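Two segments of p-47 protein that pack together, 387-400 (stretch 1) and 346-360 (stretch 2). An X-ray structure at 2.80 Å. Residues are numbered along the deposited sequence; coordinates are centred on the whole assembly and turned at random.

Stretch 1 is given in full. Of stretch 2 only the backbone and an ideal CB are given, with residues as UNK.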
ATOM      1  N   PHE A 387       3.782  32.483  -3.237  1.00 57.03           N
ATOM      2  CA  PHE A 387       3.340  31.241  -3.873  1.00 71.54           C
ATOM      3  C   PHE A 387       4.303  30.078  -3.608  1.00 74.46           C
ATOM      4  O   PHE A 387       3.971  29.089  -2.931  1.00 54.28           O
ATOM      5  CB  PHE A 387       3.216  31.429  -5.383  1.00 69.94           C
ATOM      6  CG  PHE A 387       2.158  32.392  -5.799  1.00 80.68           C
ATOM      7  CD1 PHE A 387       1.170  32.791  -4.913  1.00 84.05           C
ATOM      8  CD2 PHE A 387       2.142  32.891  -7.098  1.00 86.87           C
ATOM      9  CE1 PHE A 387       0.192  33.680  -5.315  1.00 87.41           C
ATOM     10  CE2 PHE A 387       1.167  33.780  -7.511  1.00 69.60           C
ATOM     11  CZ  PHE A 387       0.192  34.175  -6.622  1.00 76.00           C
ATOM     12  N   ARG A 388       5.490  30.217  -4.189  1.00 67.02           N
ATOM     13  CA  ARG A 388       6.594  29.321  -3.920  1.00 75.32           C
ATOM     14  C   ARG A 388       6.673  28.912  -2.449  1.00 77.21           C
ATOM     15  O   ARG A 388       6.671  27.732  -2.127  1.00 77.62           O
ATOM     16  CB  ARG A 388       7.910  29.970  -4.342  1.00 74.55           C
ATOM     17  CG  ARG A 388       9.112  29.208  -3.853  1.00 78.42           C
ATOM     18  CD  ARG A 388      10.387  29.804  -4.361  1.00 76.24           C
ATOM     19  NE  ARG A 388      10.641  31.084  -3.732  1.00 94.42           N
ATOM     20  CZ  ARG A 388      11.507  31.977  -4.194  1.00106.37           C
ATOM     21  NH1 ARG A 388      12.200  31.721  -5.307  1.00 85.28           N
ATOM     22  NH2 ARG A 388      11.669  33.128  -3.543  1.00115.14           N
ATOM     23  N   ASP A 389       6.699  29.895  -1.561  1.00 69.50           N
ATOM     24  CA  ASP A 389       6.825  29.629  -0.133  1.00 75.04           C
ATOM     25  C   ASP A 389       5.777  28.609   0.359  1.00 72.94           C
ATOM     26  O   ASP A 389       6.041  27.841   1.301  1.00 66.90           O
ATOM     27  CB  ASP A 389       6.720  30.946   0.664  1.00 86.11           C
ATOM     28  CG  ASP A 389       8.031  31.747   0.673  1.00 87.29           C
ATOM     29  OD1 ASP A 389       8.826  31.659  -0.299  1.00 82.21           O
ATOM     30  OD2 ASP A 389       8.260  32.475   1.671  1.00 89.38           O
ATOM     31  N   SER A 390       4.613  28.587  -0.295  1.00 53.56           N
ATOM     32  CA  SER A 390       3.489  27.774   0.175  1.00 56.15           C
ATOM     33  C   SER A 390       3.626  26.346  -0.295  1.00 67.25           C
ATOM     34  O   SER A 390       2.910  25.470   0.175  1.00 69.61           O
ATOM     35  CB  SER A 390       2.151  28.322  -0.325  1.00 54.44           C
ATOM     36  OG  SER A 390       1.993  28.017  -1.707  1.00 58.24           O
ATOM     37  N   LEU A 391       4.510  26.145  -1.268  1.00 59.98           N
ATOM     38  CA  LEU A 391       4.828  24.825  -1.780  1.00 61.87           C
ATOM     39  C   LEU A 391       5.853  24.064  -0.931  1.00 69.64           C
ATOM     40  O   LEU A 391       6.321  23.010  -1.344  1.00 64.19           O
ATOM     41  CB  LEU A 391       5.372  24.938  -3.198  1.00 54.12           C
ATOM     42  CG  LEU A 391       4.395  25.598  -4.150  1.00 50.30           C
ATOM     43  CD1 LEU A 391       4.936  25.533  -5.579  1.00 58.79           C
ATOM     44  CD2 LEU A 391       3.037  24.921  -4.054  1.00 59.19           C
ATOM     45  N   ALA A 392       6.222  24.607   0.229  1.00 56.61           N
ATOM     46  CA  ALA A 392       7.272  23.995   1.035  1.00 52.05           C
ATOM     47  C   ALA A 392       6.801  23.736   2.446  1.00 54.17           C
ATOM     48  O   ALA A 392       7.028  24.533   3.351  1.00 81.46           O
ATOM     49  CB  ALA A 392       8.513  24.852   1.053  1.00 48.13           C
ATOM     50  N   PHE A 393       6.197  22.572   2.619  1.00 75.60           N
ATOM     51  CA  PHE A 393       5.543  22.194   3.852  1.00 71.42           C
ATOM     52  C   PHE A 393       5.925  20.775   4.289  1.00 72.47           C
ATOM     53  O   PHE A 393       6.797  20.146   3.692  1.00 83.98           O
ATOM     54  CB  PHE A 393       4.032  22.295   3.652  1.00 59.89           C
ATOM     55  CG  PHE A 393       3.572  21.720   2.355  1.00 58.39           C
ATOM     56  CD1 PHE A 393       3.344  20.336   2.229  1.00 67.57           C
ATOM     57  CD2 PHE A 393       3.422  22.538   1.242  1.00 53.82           C
ATOM     58  CE1 PHE A 393       2.929  19.778   1.013  1.00 50.41           C
ATOM     59  CE2 PHE A 393       3.008  22.004   0.023  1.00 56.85           C
ATOM     60  CZ  PHE A 393       2.764  20.608  -0.089  1.00 69.70           C
ATOM     61  N   GLU A 394       5.240  20.284   5.320  1.00 60.39           N
ATOM     62  CA  GLU A 394       5.451  18.954   5.890  1.00 60.59           C
ATOM     63  C   GLU A 394       4.097  18.302   6.152  1.00 73.39           C
ATOM     64  O   GLU A 394       3.255  18.908   6.813  1.00 80.88           O
ATOM     65  CB  GLU A 394       6.278  19.034   7.198  1.00 54.56           C
ATOM     66  CG  GLU A 394       6.144  17.814   8.136  1.00 61.80           C
ATOM     67  CD  GLU A 394       7.057  17.870   9.369  1.00 81.16           C
ATOM     68  OE1 GLU A 394       8.305  17.759   9.228  1.00 83.10           O
ATOM     69  OE2 GLU A 394       6.511  17.995  10.491  1.00 90.09           O
ATOM     70  N   LEU A 395       3.884  17.073   5.662  1.00 78.29           N
ATOM     71  CA  LEU A 395       2.596  16.392   5.857  1.00 56.63           C
ATOM     72  C   LEU A 395       2.395  16.059   7.334  1.00 53.28           C
ATOM     73  O   LEU A 395       3.339  16.112   8.130  1.00 49.84           O
ATOM     74  CB  LEU A 395       2.498  15.133   5.008  1.00 52.39           C
ATOM     75  CG  LEU A 395       2.827  15.119   3.509  1.00 67.95           C
ATOM     76  CD1 LEU A 395       2.551  13.683   2.951  1.00 48.45           C
ATOM     77  CD2 LEU A 395       2.072  16.175   2.709  1.00 66.01           C
ATOM     78  N   ALA A 396       1.171  15.742   7.728  1.00 58.58           N
ATOM     79  CA  ALA A 396       0.913  15.588   9.164  1.00 68.92           C
ATOM     80  C   ALA A 396       0.300  14.241   9.516  1.00 70.71           C
ATOM     81  O   ALA A 396      -0.039  13.978  10.685  1.00 56.62           O
ATOM     82  CB  ALA A 396       0.011  16.715   9.653  1.00 63.77           C
ATOM     83  N   ASN A 397       0.157  13.393   8.502  1.00 70.88           N
ATOM     84  CA  ASN A 397      -0.328  12.041   8.709  1.00 60.14           C
ATOM     85  C   ASN A 397       0.476  11.274   9.723  1.00 60.79           C
ATOM     86  O   ASN A 397       1.647  11.587   9.985  1.00 61.93           O
ATOM     87  CB  ASN A 397      -0.337  11.302   7.401  1.00 56.58           C
ATOM     88  CG  ASN A 397      -1.195  12.002   6.379  1.00 75.47           C
ATOM     89  OD1 ASN A 397      -0.808  13.043   5.847  1.00 68.18           O
ATOM     90  ND2 ASN A 397      -2.389  11.461   6.129  1.00 89.30           N
ATOM     91  N   ASN A 398      -0.190  10.311  10.347  1.00 70.15           N
ATOM     92  CA  ASN A 398       0.491   9.335  11.169  1.00 84.09           C
ATOM     93  C   ASN A 398       0.663   8.087  10.313  1.00 91.54           C
ATOM     94  O   ASN A 398      -0.286   7.330  10.121  1.00 98.11           O
ATOM     95  CB  ASN A 398      -0.300   9.037  12.433  1.00 86.13           C
ATOM     96  CG  ASN A 398       0.442   8.114  13.373  1.00101.27           C
ATOM     97  OD1 ASN A 398       1.465   7.528  13.006  1.00110.76           O
ATOM     98  ND2 ASN A 398      -0.057   7.988  14.603  1.00104.96           N
ATOM     99  N   PHE A 399       1.858   7.885   9.775  1.00 76.50           N
ATOM    100  CA  PHE A 399       2.056   6.796   8.827  1.00 84.75           C
ATOM    101  C   PHE A 399       2.024   5.438   9.500  1.00 85.30           C
ATOM    102  O   PHE A 399       1.591   4.451   8.902  1.00100.45           O
ATOM    103  CB  PHE A 399       3.362   6.981   8.075  1.00 79.38           C
ATOM    104  CG  PHE A 399       3.365   8.196   7.218  1.00 77.86           C
ATOM    105  CD1 PHE A 399       2.603   8.232   6.064  1.00 71.03           C
ATOM    106  CD2 PHE A 399       4.099   9.317   7.586  1.00 70.41           C
ATOM    107  CE1 PHE A 399       2.599   9.340   5.275  1.00 66.60           C
ATOM    108  CE2 PHE A 399       4.102  10.431   6.793  1.00 62.42           C
ATOM    109  CZ  PHE A 399       3.350  10.453   5.644  1.00 63.39           C
ATOM    110  N   THR A 400       2.459   5.393  10.749  1.00 68.20           N
ATOM    111  CA  THR A 400       2.286   4.184  11.536  1.00 73.39           C
ATOM    112  C   THR A 400       0.804   3.814  11.608  1.00 92.13           C
ATOM    113  O   THR A 400       0.446   2.637  11.516  1.00 95.40           O
ATOM    114  CB  THR A 400       2.829   4.353  12.948  1.00 71.68           C
ATOM    115  OG1 THR A 400       4.230   4.659  12.894  1.00 79.90           O
ATOM    116  CG2 THR A 400       2.606   3.089  13.739  1.00 69.97           C
ATOM    117  N   UNK A 346      12.361  10.981  12.823  1.00 96.66           N
ATOM    118  CA  UNK A 346      11.062  11.341  13.385  1.00 79.33           C
ATOM    119  C   UNK A 346       9.918  10.925  12.445  1.00 83.37           C
ATOM    120  O   UNK A 346       8.747  11.235  12.670  1.00 76.90           O
ATOM    121  CB  UNK A 346      11.004  12.846  13.656  1.00 79.33           C
ATOM    122  N   UNK A 347      10.261  10.181  11.401  1.00 96.79           N
ATOM    123  CA  UNK A 347       9.263   9.672  10.450  1.00102.30           C
ATOM    124  C   UNK A 347       8.374  10.799   9.895  1.00 85.22           C
ATOM    125  O   UNK A 347       7.141  10.703   9.916  1.00 85.08           O
ATOM    126  CB  UNK A 347       8.393   8.610  11.125  1.00102.30           C
ATOM    127  N   UNK A 348       9.017  11.853   9.393  1.00 76.54           N
ATOM    128  CA  UNK A 348       8.329  13.004   8.799  1.00 74.23           C
ATOM    129  C   UNK A 348       8.507  13.067   7.274  1.00 73.16           C
ATOM    130  O   UNK A 348       9.629  12.993   6.773  1.00 77.29           O
ATOM    131  CB  UNK A 348       8.844  14.299   9.432  1.00 74.23           C
ATOM    132  N   UNK A 349       7.407  13.216   6.540  1.00 70.96           N
ATOM    133  CA  UNK A 349       7.482  13.470   5.099  1.00 72.07           C
ATOM    134  C   UNK A 349       7.388  14.977   4.803  1.00 77.64           C
ATOM    135  O   UNK A 349       6.559  15.698   5.361  1.00 82.80           O
ATOM    136  CB  UNK A 349       6.368  12.717   4.370  1.00 72.07           C
ATOM    137  N   UNK A 350       8.239  15.443   3.901  1.00 69.98           N
ATOM    138  CA  UNK A 350       8.557  16.858   3.779  1.00 58.68           C
ATOM    139  C   UNK A 350       8.749  17.167   2.313  1.00 69.12           C
ATOM    140  O   UNK A 350       9.182  16.314   1.541  1.00 84.64           O
ATOM    141  CB  UNK A 350       9.800  17.230   4.590  1.00 58.68           C
ATOM    142  N   UNK A 351       8.422  18.376   1.907  1.00 60.66           N
ATOM    143  CA  UNK A 351       8.792  18.817   0.569  1.00 50.63           C
ATOM    144  C   UNK A 351       9.496  20.151   0.644  1.00 73.78           C
ATOM    145  O   UNK A 351       9.010  21.117   1.265  1.00 72.56           O
ATOM    146  CB  UNK A 351       7.563  18.911  -0.338  1.00 50.63           C
ATOM    147  N   UNK A 352      10.661  20.198   0.021  1.00 52.96           N
ATOM    148  CA  UNK A 352      11.416  21.420  -0.023  1.00 68.16           C
ATOM    149  C   UNK A 352      11.544  21.909  -1.455  1.00 80.07           C
ATOM    150  O   UNK A 352      11.171  21.221  -2.407  1.00 77.39           O
ATOM    151  CB  UNK A 352      12.796  21.221   0.608  1.00 68.16           C
ATOM    152  N   UNK A 353      12.037  23.132  -1.586  1.00 85.65           N
ATOM    153  CA  UNK A 353      12.218  23.766  -2.876  1.00 86.06           C
ATOM    154  C   UNK A 353      13.456  23.216  -3.562  1.00 94.91           C
ATOM    155  O   UNK A 353      14.535  23.242  -2.978  1.00 97.24           O
ATOM    156  CB  UNK A 353      12.319  25.285  -2.722  1.00 86.06           C
ATOM    157  N   UNK A 354      13.309  22.724  -4.792  1.00 93.30           N
ATOM    158  CA  UNK A 354      14.449  22.203  -5.559  1.00 88.46           C
ATOM    159  C   UNK A 354      14.966  23.262  -6.523  1.00 87.03           C
ATOM    160  O   UNK A 354      16.167  23.527  -6.606  1.00 79.36           O
ATOM    161  CB  UNK A 354      14.055  20.939  -6.326  1.00 88.46           C
ATOM    162  N   UNK A 355      14.039  23.877  -7.247  1.00 88.59           N
ATOM    163  CA  UNK A 355      14.403  24.910  -8.202  1.00 90.91           C
ATOM    164  C   UNK A 355      13.242  25.830  -8.510  1.00101.40           C
ATOM    165  O   UNK A 355      12.077  25.455  -8.385  1.00105.28           O
ATOM    166  CB  UNK A 355      14.920  24.277  -9.495  1.00 90.91           C
ATOM    167  N   UNK A 356      13.559  27.035  -8.944  1.00 99.03           N
ATOM    168  CA  UNK A 356      12.526  27.909  -9.449  1.00 99.39           C
ATOM    169  C   UNK A 356      12.923  28.309 -10.849  1.00 96.58           C
ATOM    170  O   UNK A 356      13.493  29.383 -11.066  1.00 97.44           O
ATOM    171  CB  UNK A 356      12.323  29.130  -8.550  1.00 99.39           C
ATOM    172  N   UNK A 357      12.640  27.418 -11.809  1.00102.80           N
ATOM    173  CA  UNK A 357      13.046  27.687 -13.192  1.00104.97           C
ATOM    174  C   UNK A 357      12.246  28.822 -13.835  1.00 99.89           C
ATOM    175  O   UNK A 357      12.682  29.340 -14.858  1.00115.89           O
ATOM    176  CB  UNK A 357      12.894  26.417 -14.032  1.00104.97           C
ATOM    177  N   UNK A 358      11.125  29.219 -13.240  1.00101.33           N
ATOM    178  CA  UNK A 358      10.352  30.360 -13.743  1.00104.32           C
ATOM    179  C   UNK A 358       9.757  31.213 -12.627  1.00100.06           C
ATOM    180  O   UNK A 358       8.966  30.726 -11.819  1.00 98.00           O
ATOM    181  CB  UNK A 358       9.228  29.864 -14.655  1.00104.32           C
ATOM    182  N   UNK A 359      10.144  32.483 -12.578  1.00104.27           N
ATOM    183  CA  UNK A 359       9.434  33.463 -11.757  1.00 95.59           C
ATOM    184  C   UNK A 359       9.318  34.771 -12.522  1.00104.35           C
ATOM    185  O   UNK A 359      10.132  35.679 -12.361  1.00114.60           O
ATOM    186  CB  UNK A 359      10.146  33.681 -10.421  1.00 95.59           C
ATOM    187  N   UNK A 360       8.285  34.848 -13.352  1.00103.01           N
ATOM    188  CA  UNK A 360       8.139  35.925 -14.315  1.00101.00           C
ATOM    189  C   UNK A 360       7.050  36.909 -13.912  1.00105.74           C
ATOM    190  O   UNK A 360       5.855  36.599 -13.966  1.00 96.19           O
ATOM    191  CB  UNK A 360       7.835  35.351 -15.700  1.00101.00           C
TER

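Position 346 has nothing of stretch 1 within 5.5 Å of its ideal CB: N346. At 347, phi/psi of 53/51 is left-handed, favouring glycine, asparagine or aspartate but admitting others. CA-to-CB points toward stretch 1; K347 is found, but its end leads away, and its backbone O lies at the edge of the F399 ring, 4.1 Å from CD2.

At 348 the ideal CB lies 3.5 Å from E394 OE1. A basic or polar side chain would suit the carboxylate. K348 is found, its NZ 4.4 Å from E394 OE2, opposite in charge and near, but beyond a salt bridge.

The ideal CB of 349 lies 4.0 Å from F399 CZ and 4.2 Å from L395 CD1, an apolar setting for valine, isoleucine or leucine. V349 divides its branches: CG1 is 3.6 Å from L395 CD1 and CG2 is 3.7 Å from F399 CZ. Its O accepts a hydrogen bond from L395 N (3.0 Å).

Position 350 is bridged to E394, CA to CA 4.3 Å, and its ideal CB passes 4.3 Å from F393 O and 4.7 Å from E394 CB. Small or polar residues fit easily; S350 is found, making no side-chain hydrogen bond to stretch 1.

At 351 the backbone N donates to F393 O (3.0 Å, 176°). The F393 ring and L395 methyls offer apolar surface to a long or aromatic side chain. F351 meets both: CD2 is 4.0 Å from F393 CE1, the ring planes oblique at 45°, and CE2 is 3.9 Å from L395 CD2.

Position 352 points away and tolerates polar residues: E352. At 353 the ideal CB lies 5.2 Å from R388 CD and 5.4 Å from A392 CB, a gap for a branched or long apolar chain. I353 closes it, with CD1 3.5 Å from R388 CG and CG1 4.1 Å from A392 CB.

Positions 354 and 355 are unconstrained here: Y354 and S355. At 356, CA-to-CB points toward stretch 1, with R388 NH1 4.2 Å from the ideal CB; small polar or acidic residues would suit. T356 sets CG2 3.4 Å from R388 CD.

Position 357, at the corner, and position 358 lie out of reach: P357 and I358. Position 359 points toward R388, but needs a long side chain to reach it; M359 places CE 3.2 Å from R388 NH1, with SD over one guanidinium face. Position 360 is also out of reach: E360.

Stretch 2, residues 346-360: NKKVSFEIYSTPIME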
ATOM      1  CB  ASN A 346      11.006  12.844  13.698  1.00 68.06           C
ATOM      2  CG  ASN A 346      12.260  13.364  14.430  1.00 79.84           C
ATOM      3  OD1 ASN A 346      12.433  13.157  15.641  1.00 83.04           O
ATOM      4  ND2 ASN A 346      13.121  14.071  13.697  1.00 70.95           N
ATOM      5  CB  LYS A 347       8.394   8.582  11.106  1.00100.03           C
ATOM      6  CG  LYS A 347       9.103   7.711  12.158  1.00103.34           C
ATOM      7  CD  LYS A 347      10.241   6.889  11.570  1.00108.23           C
ATOM      8  CE  LYS A 347      10.912   6.022  12.627  1.00113.51           C
ATOM      9  NZ  LYS A 347      12.041   5.226  12.056  1.00125.63           N
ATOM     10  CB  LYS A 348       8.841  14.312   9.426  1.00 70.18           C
ATOM     11  CG  LYS A 348       8.534  14.492  10.926  1.00 58.59           C
ATOM     12  CD  LYS A 348       7.028  14.392  11.195  1.00 72.84           C
ATOM     13  CE  LYS A 348       6.701  14.535  12.682  1.00 90.34           C
ATOM     14  NZ  LYS A 348       5.223  14.600  12.914  1.00 98.04           N
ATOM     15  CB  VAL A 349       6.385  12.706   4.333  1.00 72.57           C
ATOM     16  CG1 VAL A 349       6.179  13.292   2.938  1.00 56.00           C
ATOM     17  CG2 VAL A 349       6.739  11.219   4.254  1.00 67.77           C
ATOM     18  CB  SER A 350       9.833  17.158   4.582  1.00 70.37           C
ATOM     19  OG  SER A 350      10.364  18.447   4.315  1.00 87.53           O
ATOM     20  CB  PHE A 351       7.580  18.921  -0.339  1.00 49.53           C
ATOM     21  CG  PHE A 351       6.815  17.646  -0.466  1.00 62.40           C
ATOM     22  CD1 PHE A 351       6.908  16.880  -1.632  1.00 58.25           C
ATOM     23  CD2 PHE A 351       5.999  17.200   0.566  1.00 57.35           C
ATOM     24  CE1 PHE A 351       6.195  15.713  -1.757  1.00 56.76           C
ATOM     25  CE2 PHE A 351       5.273  16.020   0.445  1.00 56.15           C
ATOM     26  CZ  PHE A 351       5.377  15.277  -0.719  1.00 56.61           C
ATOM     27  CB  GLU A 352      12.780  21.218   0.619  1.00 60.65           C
ATOM     28  CG  GLU A 352      13.717  20.378  -0.161  1.00 88.39           C
ATOM     29  CD  GLU A 352      14.961  20.064   0.631  1.00103.18           C
ATOM     30  OE1 GLU A 352      15.040  20.555   1.786  1.00103.51           O
ATOM     31  OE2 GLU A 352      15.839  19.338   0.102  1.00 85.34           O
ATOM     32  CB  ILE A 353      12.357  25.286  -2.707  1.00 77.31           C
ATOM     33  CG1 ILE A 353      11.114  25.841  -2.007  1.00 57.58           C
ATOM     34  CG2 ILE A 353      12.620  25.964  -4.063  1.00 68.49           C
ATOM     35  CD1 ILE A 353       9.866  25.897  -2.913  1.00 59.07           C
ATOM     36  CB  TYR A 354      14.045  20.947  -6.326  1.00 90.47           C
ATOM     37  CG  TYR A 354      15.150  20.292  -7.138  1.00115.02           C
ATOM     38  CD1 TYR A 354      16.102  19.481  -6.525  1.00123.69           C
ATOM     39  CD2 TYR A 354      15.220  20.450  -8.522  1.00124.83           C
ATOM     40  CE1 TYR A 354      17.107  18.862  -7.262  1.00127.72           C
ATOM     41  CE2 TYR A 354      16.224  19.830  -9.267  1.00130.87           C
ATOM     42  CZ  TYR A 354      17.164  19.037  -8.630  1.00133.19           C
ATOM     43  OH  TYR A 354      18.165  18.421  -9.360  1.00134.21           O
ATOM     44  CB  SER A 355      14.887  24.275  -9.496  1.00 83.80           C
ATOM     45  OG  SER A 355      13.787  23.723 -10.194  1.00 78.59           O
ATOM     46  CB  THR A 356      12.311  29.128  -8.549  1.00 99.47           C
ATOM     47  OG1 THR A 356      13.562  29.533  -7.982  1.00108.69           O
ATOM     48  CG2 THR A 356      11.393  28.742  -7.433  1.00 86.56           C
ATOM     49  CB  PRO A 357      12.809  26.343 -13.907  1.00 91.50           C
ATOM     50  CG  PRO A 357      11.921  25.552 -13.034  1.00 86.05           C
ATOM     51  CD  PRO A 357      12.093  26.060 -11.628  1.00101.01           C
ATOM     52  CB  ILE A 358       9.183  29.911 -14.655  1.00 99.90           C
ATOM     53  CG1 ILE A 358       9.698  29.378 -16.000  1.00 83.22           C
ATOM     54  CG2 ILE A 358       8.215  31.060 -14.881  1.00 82.50           C
ATOM     55  CD1 ILE A 358       8.599  28.793 -16.888  1.00 82.15           C
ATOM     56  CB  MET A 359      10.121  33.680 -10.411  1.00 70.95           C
ATOM     57  CG  MET A 359       9.381  32.996  -9.284  1.00 63.21           C
ATOM     58  SD  MET A 359       9.937  33.513  -7.656  1.00109.48           S
ATOM     59  CE  MET A 359      11.721  33.498  -7.876  1.00 90.73           C
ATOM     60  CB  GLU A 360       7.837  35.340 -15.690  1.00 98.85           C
ATOM     61  CG  GLU A 360       8.098  36.279 -16.837  1.00112.95           C
ATOM     62  CD  GLU A 360       7.548  35.746 -18.146  1.00133.61           C
ATOM     63  OE1 GLU A 360       7.639  34.514 -18.380  1.00132.94           O
ATOM     64  OE2 GLU A 360       7.013  36.563 -18.932  1.00143.97           O
TER
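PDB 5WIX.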